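Local coordinates for protein putative rhamnosidase (Streptomyces avermitilis, PDB 3W5M) that releases terminal non-reducing alpha-L-rhamnose by hydrolysis from citrus flavonoids and gum arabic, and binds L-rhamnose through a calcium-dependent carbohydrate-binding module, at residues L706-G711 with I933-A938; R941-R946 with C982-N987; G977-C982 with S1025-V1030; T988-W993 with F1019-G1024. All blocks are in the same frame, centred on the assembly; numbering follows the deposited sequence. Where two conformers were deposited one is given.

Contact 1 of 4, residues L706-G711 with I933-A938; sequences LYQAYG and IAPGRA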
# COMPACT_ATOMS: atom_id res chain seq x y z
N LEU A 706 3.33 0.15 -17.96
CA LEU A 706 2.18 1.09 -18.07
C LEU A 706 2.01 1.53 -19.52
O LEU A 706 0.91 1.59 -20.03
CB LEU A 706 2.34 2.31 -17.18
CG LEU A 706 2.41 2.14 -15.65
CD1 LEU A 706 2.66 3.44 -14.90
CD2 LEU A 706 1.12 1.48 -15.11
N TYR A 707 3.11 1.75 -20.21
CA TYR A 707 3.01 2.10 -21.61
C TYR A 707 2.35 0.99 -22.46
O TYR A 707 1.45 1.26 -23.27
CB TYR A 707 4.36 2.53 -22.16
CG TYR A 707 4.26 2.89 -23.61
CD1 TYR A 707 3.59 4.06 -23.99
CD2 TYR A 707 4.80 2.08 -24.60
CE1 TYR A 707 3.47 4.42 -25.32
CE2 TYR A 707 4.70 2.44 -25.94
CZ TYR A 707 4.03 3.61 -26.28
OH TYR A 707 3.89 4.00 -27.60
N GLN A 708 2.79 -0.25 -22.29
CA GLN A 708 2.17 -1.39 -22.95
C GLN A 708 0.66 -1.53 -22.66
O GLN A 708 -0.14 -1.75 -23.58
CB GLN A 708 2.91 -2.68 -22.58
CG GLN A 708 4.28 -2.73 -23.23
CD GLN A 708 4.14 -2.79 -24.75
OE1 GLN A 708 3.46 -3.67 -25.28
NE2 GLN A 708 4.76 -1.84 -25.44
N ALA A 709 0.27 -1.37 -21.40
CA ALA A 709 -1.14 -1.55 -21.03
C ALA A 709 -2.02 -0.39 -21.43
O ALA A 709 -3.19 -0.60 -21.84
CB ALA A 709 -1.29 -1.83 -19.53
N TYR A 710 -1.50 0.82 -21.30
CA TYR A 710 -2.34 2.02 -21.41
C TYR A 710 -1.97 2.89 -22.61
O TYR A 710 -2.76 3.74 -23.03
CB TYR A 710 -2.37 2.85 -20.12
CG TYR A 710 -2.81 2.03 -18.94
CD1 TYR A 710 -4.13 1.58 -18.84
CD2 TYR A 710 -1.91 1.69 -17.93
CE1 TYR A 710 -4.54 0.81 -17.76
CE2 TYR A 710 -2.31 0.91 -16.85
CZ TYR A 710 -3.62 0.47 -16.76
OH TYR A 710 -4.00 -0.34 -15.68
N GLY A 711 -0.78 2.68 -23.17
CA GLY A 711 -0.33 3.55 -24.26
C GLY A 711 0.02 4.93 -23.73
O GLY A 711 0.03 5.90 -24.49
N ILE A 933 -5.99 -12.25 -24.71
CA ILE A 933 -6.10 -10.79 -24.79
C ILE A 933 -4.74 -10.21 -24.46
O ILE A 933 -4.28 -10.31 -23.32
CB ILE A 933 -7.15 -10.21 -23.81
CG1 ILE A 933 -8.55 -10.71 -24.18
CG2 ILE A 933 -7.09 -8.68 -23.79
CD1 ILE A 933 -9.67 -10.24 -23.26
N ALA A 934 -4.06 -9.64 -25.46
CA ALA A 934 -2.71 -9.10 -25.26
C ALA A 934 -2.52 -7.92 -26.19
O ALA A 934 -3.17 -7.86 -27.20
CB ALA A 934 -1.65 -10.17 -25.53
N PRO A 935 -1.66 -6.96 -25.83
CA PRO A 935 -1.57 -5.79 -26.74
C PRO A 935 -0.61 -6.03 -27.91
O PRO A 935 0.57 -6.26 -27.69
CB PRO A 935 -1.06 -4.68 -25.83
CG PRO A 935 -0.31 -5.38 -24.73
CD PRO A 935 -0.92 -6.75 -24.57
N GLY A 936 -1.12 -5.97 -29.14
CA GLY A 936 -0.27 -6.00 -30.35
C GLY A 936 0.44 -4.67 -30.59
O GLY A 936 1.58 -4.63 -31.07
N ARG A 937 -0.25 -3.58 -30.27
CA ARG A 937 0.39 -2.28 -30.20
C ARG A 937 0.09 -1.70 -28.82
O ARG A 937 -0.91 -2.07 -28.20
CB ARG A 937 -0.14 -1.33 -31.28
CG ARG A 937 0.35 -1.64 -32.70
CD ARG A 937 -0.27 -0.66 -33.71
NE ARG A 937 -0.04 0.74 -33.30
CZ ARG A 937 -0.81 1.78 -33.65
NH1 ARG A 937 -1.88 1.62 -34.42
NH2 ARG A 937 -0.50 2.98 -33.21
N ALA A 938 0.94 -0.80 -28.35
CA ALA A 938 0.83 -0.25 -27.01
C ALA A 938 -0.56 0.31 -26.75
O ALA A 938 -1.17 0.97 -27.62
CB ALA A 938 1.89 0.80 -26.75
O HOH W 1 2.43 -3.69 -27.81
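Over one face of the Tyr707 phenol ring sits the methyl group of Ala938, a CH-pi contact with CB 3.8 Å from the Tyr707 ring centroid and 29° off the ring normal. The methyl is displaced toward one side of the ring, and its closest carbon is CE2, 3.4 Å from Ala938 CB. The rim carries the hydroxyl, whose OH is hydrogen-bonded to Glu777, while the Trp704 ring meets Tyr707 with its plane turned about 40°. A methyl is small enough to lie on the ring and still approach the helix backbone, 3.5 Å from Ala938 CB to Tyr707 O. One residue on, the Gln708 side chain, bent at chi2 (-65°), crosses the Pro935 side chain at about a right angle. Its OE1 accepts from a water, 2.7 Å from Gln708 OE1, that also donates to Pro935 O. Gly711, with positive phi, ends helix 698-710 beside Ala938. The end of this catalytic-domain helix thus meets the start of the C-terminal beta domain. Between the two segments themselves there is no direct hydrogen bond, only apolar contact and one bridging water; a backbone bond between Gln708 and Gly939 pins the corner immediately beyond.

Contact 2 of 4, residues R941-R946 with C982-N987; sequences RQVVIR and CSVPPN
Arg941 reaches Asn987 through a chain whose CG is anti to the backbone N and which bends at chi2 (47°), carrying CD to within 3.3 Å of Asn987 O. From there NE gives the same carbonyl a weak hydrogen bond, 2.7 Å from Arg941 NE to Asn987 O but bent to 128° at the hydrogen. ND2 of Asn987 lies over one face of the guanidinium, the amide plane turned well away from it. Since NH2 and ND2 are both donors, that closeness is no bond; a water instead accepts from Arg941 NH2 and donates to Asn987 OD1, 2.7 Å from that oxygen. All this holds for the modelled conformer of Arg941, a second having been deposited. Asn987 also bonds Asp68 and Ser70 through ND2 and Gln40 through OD1, which ties this corner to the N-terminal domain. An amide suits the place because it can donate and accept at once.

The rest of the contact belongs to a beta sandwich: strands 942-945 and 982-984 lie in different sheets, their axes 9.9 Å apart and nearly antiparallel at 167°, so side chains rather than backbones meet between them. In Ile945, chi1 sets CG1 anti to the carbonyl carbon and a trans chi2 extends CD1 to Cys982 SG at 4.0 Å and Val984 CG2 at 4.2 Å. Nearer the Arg941 end, Val943 CG1 faces Val984 CG2 at 4.4 Å. Branched aliphatic residues and a cysteine suit this buried interior, being apolar and compact. Val967 and Thr969 of strand 965-974 border the same layer, touching Val943 and Ile945 respectively.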
# COMPACT_ATOMS: atom_id res chain seq x y z
N ARG A 941 -4.21 -0.52 -28.97
CA ARG A 941 -4.60 0.06 -30.25
C ARG A 941 -4.80 -1.06 -31.28
O ARG A 941 -5.65 -0.96 -32.17
CB ARG A 941 -3.55 1.05 -30.76
CG ARG A 941 -4.09 1.98 -31.84
CD ARG A 941 -5.44 2.54 -31.42
NE ARG A 941 -6.06 3.35 -32.46
CZ ARG A 941 -5.75 4.61 -32.72
NH1 ARG A 941 -4.82 5.24 -32.02
NH2 ARG A 941 -6.38 5.25 -33.69
N GLN A 942 -3.99 -2.10 -31.16
CA GLN A 942 -4.21 -3.37 -31.82
C GLN A 942 -4.21 -4.39 -30.69
O GLN A 942 -3.33 -4.34 -29.82
CB GLN A 942 -3.08 -3.73 -32.80
CG GLN A 942 -3.39 -4.99 -33.59
CD GLN A 942 -2.17 -5.67 -34.19
OE1 GLN A 942 -1.13 -5.84 -33.53
NE2 GLN A 942 -2.30 -6.09 -35.44
N VAL A 943 -5.19 -5.29 -30.68
CA VAL A 943 -5.23 -6.39 -29.72
C VAL A 943 -4.88 -7.71 -30.43
O VAL A 943 -5.45 -8.01 -31.49
CB VAL A 943 -6.59 -6.45 -28.95
CG1 VAL A 943 -7.76 -6.63 -29.89
CG2 VAL A 943 -6.58 -7.53 -27.89
N VAL A 944 -3.94 -8.47 -29.87
CA VAL A 944 -3.70 -9.83 -30.37
C VAL A 944 -4.60 -10.79 -29.59
O VAL A 944 -4.51 -10.88 -28.35
CB VAL A 944 -2.23 -10.26 -30.23
CG1 VAL A 944 -2.05 -11.69 -30.74
CG2 VAL A 944 -1.30 -9.31 -30.96
N ILE A 945 -5.49 -11.46 -30.32
CA ILE A 945 -6.41 -12.45 -29.78
C ILE A 945 -5.95 -13.84 -30.19
O ILE A 945 -6.26 -14.32 -31.29
CB ILE A 945 -7.86 -12.14 -30.19
CG1 ILE A 945 -8.23 -10.74 -29.67
CG2 ILE A 945 -8.80 -13.23 -29.71
CD1 ILE A 945 -9.61 -10.24 -30.03
N ARG A 946 -5.22 -14.47 -29.28
CA ARG A 946 -4.57 -15.75 -29.54
C ARG A 946 -4.78 -16.72 -28.36
O ARG A 946 -3.84 -16.99 -27.60
CB ARG A 946 -3.09 -15.51 -29.85
CG ARG A 946 -2.37 -16.76 -30.32
CD ARG A 946 -0.95 -16.50 -30.77
NE ARG A 946 -0.44 -17.72 -31.39
CZ ARG A 946 0.75 -17.87 -31.96
NH1 ARG A 946 1.61 -16.86 -32.01
NH2 ARG A 946 1.07 -19.05 -32.49
N CYS A 982 -15.72 -12.48 -30.09
CA CYS A 982 -14.99 -11.42 -29.43
C CYS A 982 -15.62 -10.09 -29.73
O CYS A 982 -16.42 -9.96 -30.66
CB CYS A 982 -13.49 -11.46 -29.80
SG CYS A 982 -13.11 -11.30 -31.55
N SER A 983 -15.29 -9.12 -28.89
CA SER A 983 -15.78 -7.76 -29.04
C SER A 983 -14.54 -6.87 -28.99
O SER A 983 -13.74 -6.98 -28.07
CB SER A 983 -16.80 -7.43 -27.94
OG SER A 983 -17.34 -6.13 -28.10
N VAL A 984 -14.38 -6.05 -30.03
CA VAL A 984 -13.20 -5.20 -30.24
C VAL A 984 -13.73 -3.77 -30.39
O VAL A 984 -14.64 -3.53 -31.19
CB VAL A 984 -12.43 -5.62 -31.52
CG1 VAL A 984 -11.28 -4.67 -31.82
CG2 VAL A 984 -11.89 -7.04 -31.37
N PRO A 985 -13.22 -2.82 -29.60
CA PRO A 985 -13.84 -1.49 -29.63
C PRO A 985 -13.49 -0.62 -30.84
O PRO A 985 -12.39 -0.73 -31.42
CB PRO A 985 -13.32 -0.82 -28.34
CG PRO A 985 -12.13 -1.60 -27.94
CD PRO A 985 -12.28 -2.98 -28.47
N PRO A 986 -14.41 0.28 -31.21
CA PRO A 986 -14.15 1.23 -32.29
C PRO A 986 -12.81 1.95 -32.11
O PRO A 986 -12.40 2.23 -30.97
CB PRO A 986 -15.31 2.20 -32.16
CG PRO A 986 -16.42 1.37 -31.62
CD PRO A 986 -15.76 0.43 -30.66
N ASN A 987 -12.12 2.19 -33.23
CA ASN A 987 -10.82 2.86 -33.26
C ASN A 987 -9.69 1.95 -32.82
O ASN A 987 -8.59 2.42 -32.52
CB ASN A 987 -10.82 4.23 -32.50
CG ASN A 987 -9.85 5.22 -33.12
OD1 ASN A 987 -9.69 5.24 -34.34
ND2 ASN A 987 -9.17 6.01 -32.29
O HOH W 2 -7.84 4.01 -35.85

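Contact 3 of 4, residues G977-C982 with S1025-V1030; sequences GFVLTC and SHRFTV
Strands 977-982 and 1025-1030 are antiparallel neighbours in one sheet of the C-terminal beta sandwich, running at 172° with their axes 4.7 Å apart. Backbone bonding is regular: the hydrogen-bonded pairs Phe978-Val1030, Leu980-Phe1028 and Cys982-His1026 each exchange two N-H to O=C bonds, six in all. The shortest are the reciprocal pair of Leu980 and Phe1028, 2.8 Å from N to O in each direction. Between them, CA-H...O contacts fill the non-hydrogen-bonded positions, as from Val979 CA to Phe1028 O at 3.3 Å.

Apolar packing belongs to the face carrying Phe978, Leu980, Cys982, His1026, Phe1028 and Val1030. These mostly apolar residues turn into the sandwich, where Ile994 of the other sheet touches Phe978, Leu980, Phe1028 and Val1030. Cys982 SG stands at the edge of the imidazole of His1026, the polar exception, 4.0 Å from CD2; both ring nitrogens are bonded, NE2 to Gly1022 O and ND1 to His1006.

The opposite face carries Val979, Thr981, Arg1027 and Thr1029, and here a long charged chain can lie over the sheet with its end near the surface. Extended from CG to NE, Arg1027 runs beside Thr981, with NH1 3.6 Å from Thr981 CG2. One face of its guanidinium receives a methyl of Val979, CG2 standing 3.5 Å above the Arg1027 plane and offset toward the rim near NH2.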
# COMPACT_ATOMS: atom_id res chain seq x y z
N GLY A 977 -15.38 -29.38 -32.47
CA GLY A 977 -15.55 -27.99 -32.90
C GLY A 977 -15.00 -26.92 -31.96
O GLY A 977 -14.89 -27.14 -30.74
N PHE A 978 -14.66 -25.77 -32.54
CA PHE A 978 -14.17 -24.58 -31.84
C PHE A 978 -15.02 -23.38 -32.24
O PHE A 978 -15.25 -23.14 -33.43
CB PHE A 978 -12.70 -24.37 -32.21
CG PHE A 978 -12.01 -23.26 -31.46
CD1 PHE A 978 -11.43 -23.50 -30.21
CD2 PHE A 978 -11.90 -21.99 -32.01
CE1 PHE A 978 -10.77 -22.48 -29.52
CE2 PHE A 978 -11.24 -20.96 -31.33
CZ PHE A 978 -10.68 -21.21 -30.08
N VAL A 979 -15.53 -22.63 -31.26
CA VAL A 979 -16.16 -21.35 -31.54
C VAL A 979 -15.49 -20.26 -30.69
O VAL A 979 -15.31 -20.44 -29.48
CB VAL A 979 -17.70 -21.42 -31.37
CG1 VAL A 979 -18.10 -21.98 -30.00
CG2 VAL A 979 -18.38 -20.07 -31.61
N LEU A 980 -15.09 -19.17 -31.32
CA LEU A 980 -14.62 -17.98 -30.61
C LEU A 980 -15.48 -16.79 -30.99
O LEU A 980 -15.73 -16.54 -32.18
CB LEU A 980 -13.14 -17.70 -30.93
CG LEU A 980 -12.51 -16.35 -30.52
CD1 LEU A 980 -12.39 -16.19 -29.01
CD2 LEU A 980 -11.14 -16.28 -31.14
N THR A 981 -15.97 -16.05 -29.99
CA THR A 981 -16.58 -14.75 -30.26
C THR A 981 -15.69 -13.70 -29.58
O THR A 981 -14.97 -14.01 -28.62
CB THR A 981 -18.02 -14.63 -29.73
OG1 THR A 981 -18.06 -14.98 -28.34
CG2 THR A 981 -19.00 -15.53 -30.51
N CYS A 982 -15.72 -12.48 -30.09
CA CYS A 982 -14.99 -11.42 -29.43
C CYS A 982 -15.62 -10.09 -29.73
O CYS A 982 -16.42 -9.96 -30.66
CB CYS A 982 -13.49 -11.46 -29.80
SG CYS A 982 -13.11 -11.30 -31.55
N SER A 1025 -18.35 -6.94 -33.11
CA SER A 1025 -18.64 -8.27 -32.55
C SER A 1025 -18.37 -9.33 -33.59
O SER A 1025 -19.09 -9.41 -34.58
CB SER A 1025 -20.10 -8.38 -32.13
OG SER A 1025 -20.47 -7.39 -31.19
N HIS A 1026 -17.37 -10.15 -33.36
CA HIS A 1026 -16.95 -11.14 -34.35
C HIS A 1026 -17.17 -12.54 -33.86
O HIS A 1026 -17.24 -12.77 -32.65
CB HIS A 1026 -15.50 -10.92 -34.72
CG HIS A 1026 -15.16 -9.48 -34.96
ND1 HIS A 1026 -15.92 -8.67 -35.77
CD2 HIS A 1026 -14.16 -8.71 -34.47
CE1 HIS A 1026 -15.41 -7.45 -35.77
NE2 HIS A 1026 -14.33 -7.45 -35.00
N ARG A 1027 -17.27 -13.47 -34.82
CA ARG A 1027 -17.48 -14.88 -34.55
C ARG A 1027 -16.61 -15.70 -35.49
O ARG A 1027 -16.47 -15.37 -36.66
CB ARG A 1027 -18.93 -15.26 -34.79
CG ARG A 1027 -19.27 -16.67 -34.35
CD ARG A 1027 -20.74 -16.95 -34.60
NE ARG A 1027 -21.11 -18.19 -33.93
CZ ARG A 1027 -21.61 -18.26 -32.70
NH1 ARG A 1027 -21.83 -17.15 -31.99
NH2 ARG A 1027 -21.91 -19.44 -32.18
N PHE A 1028 -16.00 -16.75 -34.94
CA PHE A 1028 -15.16 -17.66 -35.70
C PHE A 1028 -15.54 -19.08 -35.29
O PHE A 1028 -15.66 -19.37 -34.10
CB PHE A 1028 -13.68 -17.40 -35.43
CG PHE A 1028 -13.24 -16.00 -35.77
CD1 PHE A 1028 -13.50 -14.93 -34.90
CD2 PHE A 1028 -12.53 -15.74 -36.94
CE1 PHE A 1028 -13.08 -13.64 -35.21
CE2 PHE A 1028 -12.11 -14.44 -37.26
CZ PHE A 1028 -12.38 -13.39 -36.39
N THR A 1029 -15.73 -19.95 -36.28
CA THR A 1029 -16.16 -21.32 -36.05
C THR A 1029 -15.33 -22.30 -36.87
O THR A 1029 -15.01 -22.03 -38.03
CB THR A 1029 -17.65 -21.50 -36.41
OG1 THR A 1029 -18.40 -20.41 -35.85
CG2 THR A 1029 -18.20 -22.83 -35.87
N VAL A 1030 -14.96 -23.43 -36.26
CA VAL A 1030 -14.28 -24.54 -36.95
C VAL A 1030 -15.06 -25.79 -36.57
O VAL A 1030 -15.10 -26.16 -35.39
CB VAL A 1030 -12.79 -24.68 -36.50
CG1 VAL A 1030 -11.98 -25.46 -37.53
CG2 VAL A 1030 -12.15 -23.31 -36.31

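Contact 4 of 4, residues T988-W993 with F1019-G1024; sequences TTAEVW and FEVGSG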
# COMPACT_ATOMS: atom_id res chain seq x y z
N THR A 988 -9.94 0.65 -32.76
CA THR A 988 -8.87 -0.33 -32.54
C THR A 988 -9.06 -1.44 -33.56
O THR A 988 -10.11 -1.51 -34.21
CB THR A 988 -8.83 -0.89 -31.08
OG1 THR A 988 -9.83 -1.89 -30.89
CG2 THR A 988 -9.03 0.21 -30.05
N THR A 989 -8.05 -2.27 -33.74
CA THR A 989 -8.16 -3.44 -34.61
C THR A 989 -7.68 -4.67 -33.84
O THR A 989 -7.17 -4.56 -32.72
CB THR A 989 -7.27 -3.30 -35.85
OG1 THR A 989 -5.91 -3.15 -35.43
CG2 THR A 989 -7.71 -2.11 -36.72
N ALA A 990 -7.83 -5.85 -34.45
CA ALA A 990 -7.37 -7.08 -33.82
C ALA A 990 -6.70 -8.00 -34.83
O ALA A 990 -7.01 -7.95 -36.03
CB ALA A 990 -8.53 -7.79 -33.17
N GLU A 991 -5.79 -8.81 -34.33
CA GLU A 991 -5.26 -9.95 -35.05
C GLU A 991 -5.73 -11.20 -34.32
O GLU A 991 -5.42 -11.38 -33.15
CB GLU A 991 -3.76 -9.89 -35.07
CG GLU A 991 -3.09 -11.04 -35.78
CD GLU A 991 -1.59 -10.96 -35.65
OE1 GLU A 991 -1.06 -11.36 -34.58
OE2 GLU A 991 -0.94 -10.48 -36.61
N VAL A 992 -6.48 -12.05 -35.01
CA VAL A 992 -7.13 -13.19 -34.39
C VAL A 992 -6.49 -14.46 -34.92
O VAL A 992 -6.27 -14.59 -36.12
CB VAL A 992 -8.64 -13.18 -34.66
CG1 VAL A 992 -9.34 -14.34 -33.97
CG2 VAL A 992 -9.25 -11.86 -34.18
N TRP A 993 -6.14 -15.37 -34.00
CA TRP A 993 -5.56 -16.67 -34.34
C TRP A 993 -6.53 -17.76 -33.94
O TRP A 993 -6.88 -17.87 -32.76
CB TRP A 993 -4.26 -16.89 -33.59
CG TRP A 993 -3.22 -15.89 -33.86
CD1 TRP A 993 -3.29 -14.54 -33.64
CD2 TRP A 993 -1.92 -16.15 -34.39
NE1 TRP A 993 -2.11 -13.94 -34.00
CE2 TRP A 993 -1.24 -14.90 -34.46
CE3 TRP A 993 -1.25 -17.31 -34.81
CZ2 TRP A 993 0.06 -14.78 -34.94
CZ3 TRP A 993 0.05 -17.19 -35.29
CH2 TRP A 993 0.70 -15.92 -35.35
N PHE A 1019 -6.38 -14.01 -38.76
CA PHE A 1019 -7.27 -13.03 -39.35
C PHE A 1019 -6.89 -11.62 -38.92
O PHE A 1019 -6.33 -11.41 -37.84
CB PHE A 1019 -8.71 -13.33 -38.94
CG PHE A 1019 -9.23 -14.63 -39.46
CD1 PHE A 1019 -9.72 -14.74 -40.75
CD2 PHE A 1019 -9.23 -15.76 -38.65
CE1 PHE A 1019 -10.21 -15.94 -41.23
CE2 PHE A 1019 -9.72 -16.98 -39.12
CZ PHE A 1019 -10.22 -17.07 -40.42
N GLU A 1020 -7.16 -10.64 -39.79
CA GLU A 1020 -7.09 -9.24 -39.39
C GLU A 1020 -8.49 -8.72 -39.42
O GLU A 1020 -9.21 -8.97 -40.38
CB GLU A 1020 -6.22 -8.44 -40.36
CG GLU A 1020 -4.77 -8.89 -40.34
CD GLU A 1020 -3.83 -7.94 -41.06
OE1 GLU A 1020 -4.20 -7.42 -42.14
OE2 GLU A 1020 -2.71 -7.72 -40.53
N VAL A 1021 -8.89 -8.03 -38.37
CA VAL A 1021 -10.28 -7.59 -38.24
C VAL A 1021 -10.32 -6.19 -37.61
O VAL A 1021 -9.43 -5.82 -36.85
CB VAL A 1021 -11.11 -8.66 -37.49
CG1 VAL A 1021 -10.84 -8.66 -36.00
CG2 VAL A 1021 -12.61 -8.54 -37.76
N GLY A 1022 -11.33 -5.40 -37.96
CA GLY A 1022 -11.51 -4.09 -37.34
C GLY A 1022 -12.34 -4.24 -36.10
O GLY A 1022 -12.45 -5.35 -35.55
N SER A 1023 -12.96 -3.15 -35.65
CA SER A 1023 -13.77 -3.18 -34.45
C SER A 1023 -15.06 -3.97 -34.65
O SER A 1023 -15.44 -4.26 -35.79
CB SER A 1023 -14.08 -1.74 -34.01
OG SER A 1023 -15.11 -1.17 -34.81
N GLY A 1024 -15.74 -4.30 -33.55
CA GLY A 1024 -17.06 -4.94 -33.62
C GLY A 1024 -17.21 -6.27 -32.89
O GLY A 1024 -16.31 -6.66 -32.14
O HOH W 3 -11.75 -0.75 -36.56
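Antiparallel strand pairing in the second sheet of the C-terminal beta sandwich joins Ala990 and Val992 to Val1021 and Phe1019. Each of the hydrogen-bonded pairs Ala990-Val1021 and Val992-Phe1019 exchanges two backbone bonds, the shortest being 2.7 Å from Phe1019 N to Val992 O. Beyond Thr989 and Gly1022 no direct bond forms between Thr988 O and Ser1023 N; a water bridges them, donating to Thr988 O and accepting from Ser1023 N, 2.8 Å from that nitrogen. On the buried face Val1021 CG1 rests on Ala990 CB at 3.8 Å and Val992 CG2 at 4.0 Å. CG1 of Val1021 stands between its backbone N and carbonyl carbon (chi1 76°); alanine's lone methyl lets the two strands' side chains fit closely. On the other face Glu991, extended beyond CG, accepts from the indole of Trp993, 2.8 Å from NE1 to Glu991 OE1. OE1 of Glu991 lies close to the indole plane, while NE1 approaches it from above the carboxylate plane. Strand 942-945 flanks 989-995 on its other edge, strand 1008-1013 lies beyond 1016-1021, and Phe1028 of the facing sheet meets the Phe1019 ring.

How the contacts relate
Contacts 2, 3 and 4 build one beta sandwich, and contact 1 joins it to the helical catalytic domain. Contact 3 pairs strands in one sheet, contact 4 pairs strands in the other, and contact 2 spans the two, sharing Cys982 with contact 3. Contacts 2 and 4 are closest, their centres about 6 Å apart, with a probable hydrogen bond from Ile945 N to Glu991 O of 2.8 Å. Across the interior, Leu980 CD2 of contact 3 meets Val992 CG1 of contact 4 at 3.9 Å. Contact 1 continues into contact 2 where strands 934-935 and 942-945 pair, Val944 N lying 2.8 Å from Ala934 O. All four lie away from the rhamnose and calcium sites.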